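Long-range contacts in UL37 (Suid herpesvirus 1, PDB 4K70), which serves as an inner tegument protein, probably essential for controlling viral trafficking in the cell, and is represented here by its N-terminal half: residues G205-T210 with A296-A302; L216-D220 with R264-A268; L231-A236 with L269-Y275; E244-V250 with V284-R289; L288-V294 with H306-A310. All blocks are in the same frame, centred on the assembly; numbering follows the deposited sequence.

Contact 1 of 5, residues G205-T210 with A296-A302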
# COMPACT_ATOMS: atom_id res chain seq x y z
N GLY A 205 -28.49 -14.83 -3.91
CA GLY A 205 -29.56 -13.91 -4.26
C GLY A 205 -29.30 -13.24 -5.59
O GLY A 205 -30.07 -12.39 -6.03
N LEU A 206 -28.21 -13.62 -6.24
CA LEU A 206 -27.89 -13.06 -7.55
C LEU A 206 -28.29 -14.06 -8.63
O LEU A 206 -28.31 -15.27 -8.39
CB LEU A 206 -26.39 -12.74 -7.63
CG LEU A 206 -25.92 -11.29 -7.41
CD1 LEU A 206 -26.88 -10.48 -6.56
CD2 LEU A 206 -24.54 -11.25 -6.81
N LYS A 207 -28.62 -13.56 -9.82
CA LYS A 207 -28.98 -14.46 -10.93
C LYS A 207 -27.77 -15.28 -11.38
O LYS A 207 -26.63 -14.84 -11.25
CB LYS A 207 -29.54 -13.67 -12.11
CG LYS A 207 -30.76 -12.84 -11.75
CD LYS A 207 -31.19 -12.00 -12.93
CE LYS A 207 -32.41 -11.15 -12.57
NZ LYS A 207 -32.89 -10.43 -13.78
N PRO A 208 -28.03 -16.48 -11.90
CA PRO A 208 -26.97 -17.37 -12.40
C PRO A 208 -26.02 -16.65 -13.37
O PRO A 208 -24.81 -16.79 -13.22
CB PRO A 208 -27.75 -18.46 -13.13
CG PRO A 208 -29.10 -18.47 -12.50
CD PRO A 208 -29.38 -17.07 -12.07
N LEU A 209 -26.56 -15.88 -14.32
CA LEU A 209 -25.71 -15.18 -15.28
C LEU A 209 -24.73 -14.22 -14.60
O LEU A 209 -23.56 -14.17 -14.94
CB LEU A 209 -26.55 -14.41 -16.31
CG LEU A 209 -25.75 -13.61 -17.34
CD1 LEU A 209 -24.84 -14.55 -18.13
CD2 LEU A 209 -26.66 -12.84 -18.27
N THR A 210 -25.24 -13.44 -13.64
CA THR A 210 -24.41 -12.50 -12.91
C THR A 210 -23.25 -13.23 -12.21
O THR A 210 -22.10 -12.82 -12.27
CB THR A 210 -25.25 -11.73 -11.87
OG1 THR A 210 -26.31 -11.00 -12.53
CG2 THR A 210 -24.39 -10.76 -11.08
N ALA A 296 -33.06 -6.78 -18.10
CA ALA A 296 -33.99 -7.53 -17.26
C ALA A 296 -33.45 -8.91 -16.88
O ALA A 296 -33.94 -9.53 -15.94
CB ALA A 296 -35.34 -7.65 -17.95
N LEU A 297 -32.45 -9.39 -17.62
CA LEU A 297 -31.85 -10.69 -17.32
C LEU A 297 -30.63 -10.55 -16.41
O LEU A 297 -29.92 -11.53 -16.15
CB LEU A 297 -31.44 -11.41 -18.61
CG LEU A 297 -32.54 -12.15 -19.40
CD1 LEU A 297 -33.90 -11.63 -19.01
CD2 LEU A 297 -32.32 -12.00 -20.90
N LEU A 298 -30.38 -9.33 -15.94
CA LEU A 298 -29.23 -9.05 -15.08
C LEU A 298 -29.70 -8.53 -13.73
O LEU A 298 -30.88 -8.25 -13.54
CB LEU A 298 -28.31 -8.03 -15.74
CG LEU A 298 -27.64 -8.43 -17.07
CD1 LEU A 298 -26.88 -7.26 -17.66
CD2 LEU A 298 -26.73 -9.65 -16.90
N ASP A 299 -28.79 -8.41 -12.78
CA ASP A 299 -29.14 -7.82 -11.50
C ASP A 299 -29.00 -6.30 -11.53
O ASP A 299 -28.02 -5.76 -12.04
CB ASP A 299 -28.34 -8.46 -10.36
CG ASP A 299 -28.80 -9.87 -10.06
OD1 ASP A 299 -29.81 -10.01 -9.34
OD2 ASP A 299 -28.17 -10.83 -10.55
N PRO A 300 -30.01 -5.60 -10.98
CA PRO A 300 -30.12 -4.15 -11.18
C PRO A 300 -28.91 -3.39 -10.66
O PRO A 300 -28.53 -2.37 -11.25
CB PRO A 300 -31.38 -3.78 -10.38
CG PRO A 300 -32.11 -5.07 -10.16
CD PRO A 300 -31.06 -6.14 -10.10
N GLY A 301 -28.29 -3.90 -9.60
CA GLY A 301 -27.13 -3.25 -9.01
C GLY A 301 -25.80 -3.66 -9.63
O GLY A 301 -24.78 -3.03 -9.34
N ALA A 302 -25.79 -4.67 -10.50
CA ALA A 302 -24.55 -5.18 -11.07
C ALA A 302 -24.59 -5.44 -12.57
O ALA A 302 -24.02 -6.44 -13.02
CB ALA A 302 -24.12 -6.45 -10.34
O HOH W 1 -31.49 -11.92 -8.47
O HOH W 2 -25.84 -8.52 -13.33
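OD2 of D299 takes two hydrogen bonds from the start of helix 208-223. T210 OG1 donates to D299 OD2 at 2.7 Å on the anti side of the carboxylate, and K207 N donates to the same D299 OD2 at 2.9 Å on the syn side. That double hold largely fixes the rotation of the acid. Its other oxygen, D299 OD1, receives a water that also donates to G205 O. A second water accepts from D299 N and donates to both T210 OG1 and A302 O. K207 occupies the N-cap position, so an acid from a distant loop sits at the amino end of the helix, where the helix dipole would probably favour its negative charge. On the loop side D299 opens a type I beta turn, closed by A302 N bonding to D299 O at 2.9 Å. The extended K207 chain starts with CG beside its backbone N (chi1 -58°) and runs past the carboxylate until NZ reaches L298 O at 3.0 Å, from above the carbonyl plane. L206 lays CG and CD1 against the same carboxylate. Deeper in, L209 CD2 presses on L298 CD2 at 3.5 Å, tighter than usual for two methyls, while T210 CG2 faces A302 CB more loosely.

Contact 2 of 5, residues L216-D220 with R264-A268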
# COMPACT_ATOMS: atom_id res chain seq x y z
N LEU A 216 -15.82 -15.32 -14.02
CA LEU A 216 -14.89 -15.03 -15.11
C LEU A 216 -13.98 -13.87 -14.78
O LEU A 216 -12.79 -13.92 -15.07
CB LEU A 216 -15.63 -14.78 -16.42
CG LEU A 216 -16.37 -16.00 -16.97
CD1 LEU A 216 -16.97 -15.71 -18.35
CD2 LEU A 216 -15.42 -17.19 -17.02
N THR A 217 -14.52 -12.82 -14.17
CA THR A 217 -13.65 -11.71 -13.75
C THR A 217 -12.57 -12.20 -12.77
O THR A 217 -11.42 -11.75 -12.81
CB THR A 217 -14.42 -10.51 -13.13
OG1 THR A 217 -14.92 -10.86 -11.83
CG2 THR A 217 -15.57 -10.05 -14.05
N ILE A 218 -12.94 -13.14 -11.91
CA ILE A 218 -11.99 -13.67 -10.92
C ILE A 218 -10.93 -14.52 -11.62
O ILE A 218 -9.73 -14.40 -11.34
CB ILE A 218 -12.71 -14.50 -9.85
CG1 ILE A 218 -13.60 -13.60 -8.99
CG2 ILE A 218 -11.68 -15.23 -8.96
CD1 ILE A 218 -14.64 -14.37 -8.18
N ALA A 219 -11.36 -15.38 -12.53
CA ALA A 219 -10.42 -16.21 -13.27
C ALA A 219 -9.42 -15.33 -14.00
O ALA A 219 -8.21 -15.58 -13.96
CB ALA A 219 -11.16 -17.12 -14.24
N ASP A 220 -9.92 -14.25 -14.61
CA ASP A 220 -9.09 -13.37 -15.44
C ASP A 220 -8.16 -12.41 -14.67
O ASP A 220 -7.05 -12.16 -15.10
CB ASP A 220 -9.96 -12.57 -16.42
CG ASP A 220 -10.56 -13.45 -17.50
OD1 ASP A 220 -10.17 -14.64 -17.58
OD2 ASP A 220 -11.41 -12.96 -18.28
N ARG A 264 -14.22 -14.47 -25.30
CA ARG A 264 -13.77 -15.05 -24.04
C ARG A 264 -14.95 -15.57 -23.23
O ARG A 264 -14.91 -16.66 -22.68
CB ARG A 264 -12.95 -14.05 -23.23
CG ARG A 264 -12.37 -14.62 -21.95
CD ARG A 264 -13.30 -14.41 -20.75
NE ARG A 264 -12.71 -15.01 -19.55
CZ ARG A 264 -12.74 -16.32 -19.29
NH1 ARG A 264 -13.37 -17.14 -20.11
NH2 ARG A 264 -12.17 -16.79 -18.19
N VAL A 265 -16.02 -14.77 -23.16
CA VAL A 265 -17.21 -15.16 -22.39
C VAL A 265 -17.94 -16.32 -23.06
O VAL A 265 -18.30 -17.31 -22.40
CB VAL A 265 -18.17 -13.94 -22.18
CG1 VAL A 265 -19.49 -14.39 -21.60
CG2 VAL A 265 -17.51 -12.91 -21.26
N SER A 266 -18.14 -16.21 -24.37
CA SER A 266 -18.84 -17.24 -25.14
C SER A 266 -18.14 -18.59 -25.06
O SER A 266 -18.78 -19.63 -24.92
CB SER A 266 -18.97 -16.82 -26.60
OG SER A 266 -19.85 -15.72 -26.73
N ALA A 267 -16.82 -18.57 -25.15
CA ALA A 267 -16.02 -19.79 -25.11
C ALA A 267 -16.17 -20.51 -23.77
O ALA A 267 -16.32 -21.72 -23.72
CB ALA A 267 -14.57 -19.46 -25.36
N ALA A 268 -16.14 -19.75 -22.67
CA ALA A 268 -16.31 -20.34 -21.35
C ALA A 268 -17.73 -20.87 -21.18
O ALA A 268 -17.94 -21.95 -20.64
CB ALA A 268 -15.96 -19.34 -20.26
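R264 and L216 make the tight part of this contact: L216 CD2 sits over one face of the guanidinium, 3.5 Å from R264 NH2 and displaced toward the rim of the group. The same methyl reaches the second helix itself, with L216 CD2 3.9 Å from A268 CB. The other branch is slacker, L216 CD1 lying 4.1 Å from V265 CG2. At the edge of the guanidinium D220 comes in. In a side-on salt bridge R264 NE donates to D220 OD2 at 2.7 Å, nearly in the guanidinium plane, and R264 NH2 reaches D220 OD1 at 3.0 Å with a more bent bond, the two planes being 25° apart. CG of R264 points away from the backbone N and the chain then bends about its CB-CG bond (chi2 -92°), which turns the guanidinium edge toward the acid.

The helices themselves stay well apart. The segments 216-220 and 264-268 approach to 12.0 Å at their axes with 108° between their directions, so the arginine and the leucine span a steep crossing in an all-helical fold. F235 of helix 229-240 packs on both L216 and A268 and thickens the apolar side.

The D220 end is the more open side: D220 is partly exposed, and its OD1 has a second salt bridge, to R277. R264 NH2 also donates to A274 O, so the buried guanidinium is tied to backbone as well as to acid. V265, likewise partly exposed, turns to L288 and L213.

Contact 3 of 5, residues L231-A236 with L269-Y275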
# COMPACT_ATOMS: atom_id res chain seq x y z
N LEU A 231 -13.18 -22.67 -8.03
CA LEU A 231 -13.61 -21.65 -8.99
C LEU A 231 -14.22 -22.31 -10.22
O LEU A 231 -15.25 -21.88 -10.73
CB LEU A 231 -12.42 -20.79 -9.43
CG LEU A 231 -12.71 -19.73 -10.49
CD1 LEU A 231 -13.76 -18.71 -10.00
CD2 LEU A 231 -11.42 -19.03 -10.90
N ARG A 232 -13.55 -23.36 -10.70
CA ARG A 232 -14.00 -24.11 -11.86
C ARG A 232 -15.41 -24.67 -11.66
O ARG A 232 -16.28 -24.52 -12.52
CB ARG A 232 -13.00 -25.22 -12.18
CG ARG A 232 -13.30 -26.00 -13.43
CD ARG A 232 -12.17 -26.99 -13.73
NE ARG A 232 -11.32 -26.53 -14.82
CZ ARG A 232 -11.39 -27.00 -16.07
NH1 ARG A 232 -12.25 -27.95 -16.38
NH2 ARG A 232 -10.57 -26.52 -17.00
N GLU A 233 -15.65 -25.30 -10.50
CA GLU A 233 -16.96 -25.86 -10.17
C GLU A 233 -18.01 -24.78 -10.02
O GLU A 233 -19.18 -24.98 -10.35
CB GLU A 233 -16.90 -26.62 -8.84
CG GLU A 233 -15.92 -27.76 -8.79
CD GLU A 233 -15.79 -28.32 -7.39
OE1 GLU A 233 -14.80 -29.02 -7.11
OE2 GLU A 233 -16.69 -28.03 -6.57
N GLN A 234 -17.62 -23.64 -9.48
CA GLN A 234 -18.60 -22.60 -9.22
C GLN A 234 -19.01 -21.89 -10.49
O GLN A 234 -20.17 -21.52 -10.65
CB GLN A 234 -18.09 -21.62 -8.17
CG GLN A 234 -18.35 -22.07 -6.75
CD GLN A 234 -17.69 -21.17 -5.74
OE1 GLN A 234 -18.35 -20.61 -4.87
NE2 GLN A 234 -16.37 -21.02 -5.85
N PHE A 235 -18.08 -21.70 -11.41
CA PHE A 235 -18.47 -21.17 -12.71
C PHE A 235 -19.40 -22.12 -13.46
O PHE A 235 -20.43 -21.70 -14.01
CB PHE A 235 -17.28 -20.84 -13.59
CG PHE A 235 -17.67 -20.46 -14.99
CD1 PHE A 235 -18.17 -19.20 -15.26
CD2 PHE A 235 -17.58 -21.38 -16.03
CE1 PHE A 235 -18.56 -18.86 -16.55
CE2 PHE A 235 -17.97 -21.04 -17.31
CZ PHE A 235 -18.45 -19.78 -17.58
N ALA A 236 -19.04 -23.40 -13.48
CA ALA A 236 -19.81 -24.41 -14.20
C ALA A 236 -21.26 -24.50 -13.72
O ALA A 236 -22.19 -24.56 -14.53
CB ALA A 236 -19.13 -25.77 -14.11
N LEU A 269 -18.72 -20.12 -21.66
CA LEU A 269 -20.09 -20.56 -21.52
C LEU A 269 -20.36 -21.80 -22.38
O LEU A 269 -21.09 -22.70 -21.96
CB LEU A 269 -21.08 -19.44 -21.84
CG LEU A 269 -21.21 -18.34 -20.78
CD1 LEU A 269 -21.94 -17.12 -21.33
CD2 LEU A 269 -21.91 -18.85 -19.52
N ALA A 270 -19.77 -21.84 -23.57
CA ALA A 270 -19.98 -22.94 -24.50
C ALA A 270 -19.36 -24.23 -23.98
O ALA A 270 -19.80 -25.32 -24.32
CB ALA A 270 -19.41 -22.61 -25.88
N HIS A 271 -18.34 -24.10 -23.15
CA HIS A 271 -17.62 -25.26 -22.62
C HIS A 271 -17.92 -25.56 -21.17
O HIS A 271 -17.50 -26.59 -20.64
CB HIS A 271 -16.11 -25.09 -22.81
CG HIS A 271 -15.66 -25.28 -24.22
ND1 HIS A 271 -15.79 -24.29 -25.18
CD2 HIS A 271 -15.10 -26.34 -24.85
CE1 HIS A 271 -15.32 -24.74 -26.34
NE2 HIS A 271 -14.90 -25.98 -26.16
N GLY A 272 -18.64 -24.66 -20.50
CA GLY A 272 -18.87 -24.78 -19.07
C GLY A 272 -17.56 -24.76 -18.30
O GLY A 272 -17.46 -25.33 -17.22
N ASP A 273 -16.56 -24.08 -18.86
CA ASP A 273 -15.21 -24.10 -18.31
C ASP A 273 -14.63 -22.69 -18.29
O ASP A 273 -14.39 -22.12 -19.35
CB ASP A 273 -14.32 -25.00 -19.16
CG ASP A 273 -12.95 -25.25 -18.53
OD1 ASP A 273 -12.61 -24.58 -17.53
OD2 ASP A 273 -12.21 -26.11 -19.05
N ALA A 274 -14.38 -22.15 -17.10
CA ALA A 274 -13.93 -20.77 -16.97
C ALA A 274 -12.56 -20.50 -17.61
O ALA A 274 -12.23 -19.35 -17.91
CB ALA A 274 -13.93 -20.33 -15.50
N TYR A 275 -11.76 -21.54 -17.81
CA TYR A 275 -10.40 -21.37 -18.32
C TYR A 275 -10.27 -21.50 -19.83
O TYR A 275 -9.19 -21.30 -20.39
CB TYR A 275 -9.44 -22.32 -17.60
CG TYR A 275 -9.27 -21.96 -16.15
CD1 TYR A 275 -8.37 -20.97 -15.76
CD2 TYR A 275 -10.02 -22.58 -15.16
CE1 TYR A 275 -8.22 -20.62 -14.43
CE2 TYR A 275 -9.88 -22.24 -13.82
CZ TYR A 275 -8.97 -21.25 -13.47
OH TYR A 275 -8.81 -20.90 -12.15
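D273 OD2 and R232 NH2 form a salt bridge at 2.7 Å, the shortest polar approach between helix 229-240 and the chain following helix 260-271. It is not a flat, edge-on pairing: carboxylate and guanidinium planes stand 69° apart, and D273 OD1 lies over one guanidinium face. The arginine gets there by running extended to CD and bending at chi3 (-104°). D273 OD1 has a second task, accepting from Y275 N at 3.2 Å from above the carboxylate plane and closing an Asx turn, which steadies the acid from within its own segment.

Behind the ion pair F235 is the main apolar group. A274 CA lies over one face of its ring, with A274 CB 3.8 Å from F235 CG, while the peptide of G272 and D273 comes in at the ring edge. L269 CD2 meets F235 CZ at 4.1 Å. One turn earlier in the helix L231 CD2 touches Y275 OH at 3.4 Å; that hydroxyl is bonded to N228 N.

G272, with positive phi, is the first residue beyond helix 260-271. The weak G272 N to L269 O bond, with D273 N close to A268 O, is consistent with a Schellman motif, after which the chain turns onto helix 229-240.

Contact 4 of 5, residues E244-V250 with V284-R289. With NA (sodium ion), chain K.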
# COMPACT_ATOMS: atom_id res chain seq x y z
N GLU A 244 -31.41 -19.03 -20.88
CA GLU A 244 -31.11 -19.12 -22.32
C GLU A 244 -31.64 -17.92 -23.12
O GLU A 244 -31.20 -17.68 -24.24
CB GLU A 244 -31.67 -20.42 -22.90
CG GLU A 244 -31.07 -21.70 -22.29
CD GLU A 244 -29.77 -22.12 -22.96
OE1 GLU A 244 -29.56 -21.78 -24.15
OE2 GLU A 244 -28.96 -22.81 -22.30
N ALA A 245 -32.58 -17.19 -22.54
CA ALA A 245 -33.08 -15.96 -23.14
C ALA A 245 -32.00 -14.88 -23.23
O ALA A 245 -32.13 -13.92 -23.98
CB ALA A 245 -34.27 -15.44 -22.36
N ALA A 246 -30.93 -15.03 -22.46
CA ALA A 246 -29.88 -14.02 -22.42
C ALA A 246 -28.93 -14.15 -23.60
O ALA A 246 -28.11 -13.26 -23.84
CB ALA A 246 -29.12 -14.07 -21.09
N LEU A 247 -29.03 -15.26 -24.33
CA LEU A 247 -28.13 -15.55 -25.43
C LEU A 247 -28.75 -15.20 -26.79
O LEU A 247 -29.94 -15.37 -27.00
CB LEU A 247 -27.73 -17.03 -25.44
CG LEU A 247 -26.77 -17.59 -24.39
CD1 LEU A 247 -26.74 -19.10 -24.53
CD2 LEU A 247 -25.38 -17.01 -24.57
N VAL A 248 -27.92 -14.71 -27.71
CA VAL A 248 -28.38 -14.42 -29.07
C VAL A 248 -28.54 -15.72 -29.86
O VAL A 248 -27.59 -16.51 -29.98
CB VAL A 248 -27.40 -13.47 -29.82
CG1 VAL A 248 -27.80 -13.33 -31.29
CG2 VAL A 248 -27.36 -12.10 -29.15
N PRO A 249 -29.74 -15.96 -30.40
CA PRO A 249 -30.03 -17.11 -31.27
C PRO A 249 -29.01 -17.30 -32.39
O PRO A 249 -28.60 -16.33 -33.03
CB PRO A 249 -31.40 -16.77 -31.86
CG PRO A 249 -31.69 -15.33 -31.44
CD PRO A 249 -30.93 -15.11 -30.19
N VAL A 250 -28.58 -18.54 -32.61
CA VAL A 250 -27.69 -18.86 -33.71
C VAL A 250 -28.39 -18.51 -35.02
O VAL A 250 -29.59 -18.73 -35.16
CB VAL A 250 -27.32 -20.36 -33.73
CG1 VAL A 250 -26.46 -20.69 -34.94
CG2 VAL A 250 -26.61 -20.75 -32.43
N VAL A 284 -19.42 -23.50 -33.12
CA VAL A 284 -20.50 -22.56 -32.89
C VAL A 284 -20.62 -22.25 -31.40
O VAL A 284 -20.61 -23.16 -30.55
CB VAL A 284 -21.85 -23.09 -33.44
CG1 VAL A 284 -22.95 -22.07 -33.24
CG2 VAL A 284 -21.71 -23.44 -34.92
N ALA A 285 -20.68 -20.97 -31.08
CA ALA A 285 -20.91 -20.53 -29.71
C ALA A 285 -21.71 -19.24 -29.74
O ALA A 285 -21.39 -18.31 -30.48
CB ALA A 285 -19.59 -20.32 -28.98
N ARG A 286 -22.79 -19.21 -28.96
CA ARG A 286 -23.66 -18.06 -28.94
C ARG A 286 -23.06 -16.99 -28.04
O ARG A 286 -22.31 -17.30 -27.11
CB ARG A 286 -25.04 -18.47 -28.43
CG ARG A 286 -25.61 -19.66 -29.18
CD ARG A 286 -26.88 -20.15 -28.54
NE ARG A 286 -27.95 -19.14 -28.59
CZ ARG A 286 -29.14 -19.30 -28.01
NH1 ARG A 286 -29.41 -20.42 -27.34
NH2 ARG A 286 -30.05 -18.34 -28.09
N ARG A 287 -23.35 -15.73 -28.33
CA ARG A 287 -22.87 -14.65 -27.48
C ARG A 287 -24.04 -14.08 -26.70
O ARG A 287 -25.20 -14.24 -27.09
CB ARG A 287 -22.22 -13.56 -28.32
CG ARG A 287 -23.23 -12.68 -29.03
CD ARG A 287 -22.56 -11.51 -29.73
NE ARG A 287 -23.54 -10.81 -30.54
CZ ARG A 287 -24.21 -9.73 -30.16
NH1 ARG A 287 -23.97 -9.16 -28.99
NH2 ARG A 287 -25.10 -9.19 -30.98
N LEU A 288 -23.72 -13.45 -25.57
CA LEU A 288 -24.73 -12.79 -24.77
C LEU A 288 -25.31 -11.61 -25.56
O LEU A 288 -24.56 -10.87 -26.21
CB LEU A 288 -24.12 -12.29 -23.47
CG LEU A 288 -23.66 -13.37 -22.49
CD1 LEU A 288 -22.97 -12.73 -21.29
CD2 LEU A 288 -24.83 -14.23 -22.03
N ARG A 289 -26.63 -11.45 -25.50
CA ARG A 289 -27.30 -10.28 -26.03
C ARG A 289 -26.70 -9.00 -25.44
O ARG A 289 -26.30 -8.97 -24.26
CB ARG A 289 -28.80 -10.34 -25.71
CG ARG A 289 -29.52 -11.56 -26.28
CD ARG A 289 -30.90 -11.73 -25.67
NE ARG A 289 -31.66 -10.49 -25.71
CZ ARG A 289 -32.83 -10.30 -25.12
NH1 ARG A 289 -33.39 -11.30 -24.44
NH2 ARG A 289 -33.45 -9.14 -25.21
NA NA K . -31.47 -17.71 -35.91
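The R286 guanidinium has L247 CB over one face, 3.7 Å from R286 CZ, and the V248-P249 peptide at its edge. Its NE donates almost straight to V248 O at 3.0 Å, with V248 O in the guanidinium plane, although the nitrogen stands above the carbonyl plane of V248. E244 OE1 lies 3.5 Å from R286 NH1, a long salt bridge whose two planes are 39° apart. R287 is covered differently: V248 CG2 sits over the centre of its guanidinium, and its NE bonds to N254 O. R289 uses only an edge here, NH1 giving A245 O an in-plane bond of 2.9 Å, while its NE and NH2 belong to D291.

Between these arginines the two backbones make a single antiparallel bridge, with L247 and L288 as its non-hydrogen-bonded pair. V248 N donates to R287 O at 2.8 Å (178°), and R289 N donates to A246 O at 2.9 Å. The V248 CG2 methyl also packs on R289 CG at 3.6 Å, and V250 CG2 lies across the aliphatic part of R286. V250 O binds a sodium ion at 2.3 Å, with E252 a further ligand.

No strand extends this bridge. L288 turns instead to L209 and L213 of helix 208-223 and to V265 and L269 of helix 260-271, and S266 of the latter helix bonds to R286 O.

Contact 5 of 5, residues L288-V294 with H306-A310. With NA (sodium ion), chain J.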
# COMPACT_ATOMS: atom_id res chain seq x y z
N LEU A 288 -23.72 -13.45 -25.57
CA LEU A 288 -24.73 -12.79 -24.77
C LEU A 288 -25.31 -11.61 -25.56
O LEU A 288 -24.56 -10.87 -26.21
CB LEU A 288 -24.12 -12.29 -23.47
CG LEU A 288 -23.66 -13.37 -22.49
CD1 LEU A 288 -22.97 -12.73 -21.29
CD2 LEU A 288 -24.83 -14.23 -22.03
N ARG A 289 -26.63 -11.45 -25.50
CA ARG A 289 -27.30 -10.28 -26.03
C ARG A 289 -26.70 -9.00 -25.44
O ARG A 289 -26.30 -8.97 -24.26
CB ARG A 289 -28.80 -10.34 -25.71
CG ARG A 289 -29.52 -11.56 -26.28
CD ARG A 289 -30.90 -11.73 -25.67
NE ARG A 289 -31.66 -10.49 -25.71
CZ ARG A 289 -32.83 -10.30 -25.12
NH1 ARG A 289 -33.39 -11.30 -24.44
NH2 ARG A 289 -33.45 -9.14 -25.21
N THR A 290 -26.60 -7.95 -26.26
CA THR A 290 -26.18 -6.64 -25.77
C THR A 290 -27.24 -5.58 -26.08
O THR A 290 -26.94 -4.39 -26.09
CB THR A 290 -24.79 -6.21 -26.32
OG1 THR A 290 -24.80 -6.22 -27.75
CG2 THR A 290 -23.66 -7.13 -25.80
N ASP A 291 -28.47 -6.03 -26.30
CA ASP A 291 -29.59 -5.12 -26.51
C ASP A 291 -30.23 -4.77 -25.17
O ASP A 291 -30.00 -5.45 -24.17
CB ASP A 291 -30.64 -5.72 -27.46
CG ASP A 291 -31.34 -6.93 -26.88
OD1 ASP A 291 -30.79 -8.04 -26.96
OD2 ASP A 291 -32.45 -6.77 -26.33
N GLN A 292 -31.04 -3.71 -25.15
CA GLN A 292 -31.59 -3.17 -23.91
C GLN A 292 -32.41 -4.21 -23.14
O GLN A 292 -32.54 -4.12 -21.93
CB GLN A 292 -32.45 -1.92 -24.19
CG GLN A 292 -32.95 -1.18 -22.94
CD GLN A 292 -31.89 -0.25 -22.31
OE1 GLN A 292 -31.00 0.26 -23.00
NE2 GLN A 292 -32.01 -0.01 -21.00
N GLY A 293 -32.95 -5.19 -23.86
CA GLY A 293 -33.76 -6.24 -23.25
C GLY A 293 -32.99 -7.21 -22.37
O GLY A 293 -33.58 -7.91 -21.55
N VAL A 294 -31.68 -7.26 -22.54
CA VAL A 294 -30.85 -8.15 -21.73
C VAL A 294 -30.77 -7.65 -20.28
O VAL A 294 -30.46 -8.42 -19.38
CB VAL A 294 -29.43 -8.32 -22.31
CG1 VAL A 294 -28.59 -7.07 -22.07
CG2 VAL A 294 -28.74 -9.53 -21.69
N HIS A 306 -21.78 -7.53 -16.94
CA HIS A 306 -21.93 -7.93 -18.34
C HIS A 306 -21.34 -6.77 -19.13
O HIS A 306 -22.05 -5.90 -19.61
CB HIS A 306 -23.42 -8.13 -18.66
CG HIS A 306 -23.70 -8.52 -20.08
ND1 HIS A 306 -22.72 -8.79 -20.99
CD2 HIS A 306 -24.88 -8.67 -20.73
CE1 HIS A 306 -23.27 -9.09 -22.16
NE2 HIS A 306 -24.58 -9.03 -22.02
N VAL A 307 -20.01 -6.72 -19.21
CA VAL A 307 -19.34 -5.51 -19.67
C VAL A 307 -19.56 -5.25 -21.17
O VAL A 307 -19.59 -4.10 -21.61
CB VAL A 307 -17.84 -5.53 -19.30
CG1 VAL A 307 -17.06 -6.47 -20.23
CG2 VAL A 307 -17.24 -4.11 -19.31
N ALA A 308 -19.76 -6.31 -21.95
CA ALA A 308 -20.03 -6.13 -23.37
C ALA A 308 -21.34 -5.37 -23.59
O ALA A 308 -21.42 -4.51 -24.47
CB ALA A 308 -20.04 -7.48 -24.09
N ALA A 309 -22.37 -5.67 -22.80
CA ALA A 309 -23.63 -4.94 -22.89
C ALA A 309 -23.45 -3.49 -22.45
O ALA A 309 -23.95 -2.56 -23.09
CB ALA A 309 -24.70 -5.62 -22.04
N ALA A 310 -22.76 -3.30 -21.34
CA ALA A 310 -22.58 -1.97 -20.77
C ALA A 310 -21.78 -1.09 -21.72
O ALA A 310 -22.00 0.12 -21.77
CB ALA A 310 -21.89 -2.07 -19.40
NA NA J . -31.50 1.34 -25.66
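H306 holds its CG anti to the backbone N (chi1 179°), and that sends the imidazole out from the head of helix 307-311 to meet R289 O. H306 NE2 donates to R289 O at 2.8 Å, close to the ring plane and nearly along the C=O axis. The ring itself is flanked: L288 CD1 stands over one face in a CH-pi contact, 4.0 Å from the centroid of the H306 ring, and the helix's own A309 CB lies over the opposite face. V294 CG2 comes to the edge, 4.1 Å from H306 CD2. T290 sets OG1 between its backbone N and carbonyl carbon (chi1 56°), leaving CG2 to rest on the helix, 3.6 Å from A309 N, while OG1 bonds to OD2 of D312, a recorded calcium-binding residue of this protein that carries no calcium in this model.

On the far side of the loop D291 is gripped side-on by R289, NE to OD1 and NH2 to OD2. G293 N also donates to D291 OD2 at 3.0 Å, an Asx turn. Next to it Q292 OE1 binds a sodium ion at 2.9 Å, with H315 O as another ligand.

With NE2 serving as donor, the histidine satisfies a backbone carbonyl while its ring is sandwiched between aliphatic groups.

All five contacts lie on the same side of the chain's centre, 28 to 42 Å from it, near one end of an elongated molecule built of helices and loops, without strands. Contacts 1 and 2 share helix 208-223, and contacts 2 and 3 share helix 260-271; the latter two are the nearest neighbours, with centres about 8 Å apart. Contact 1 spans contacts 2, 3 and 4 along the chain. Contact 5 follows 4, overlaps it at L288 and R289, and crosses contact 1. L288 also touches V265, L269 and L209, connecting contacts 2, 3 and 1. The long connection from helix 260-271 to helix 307-311 is thus fastened back onto earlier helices, joining this end of the N-terminal half into one interlocked unit.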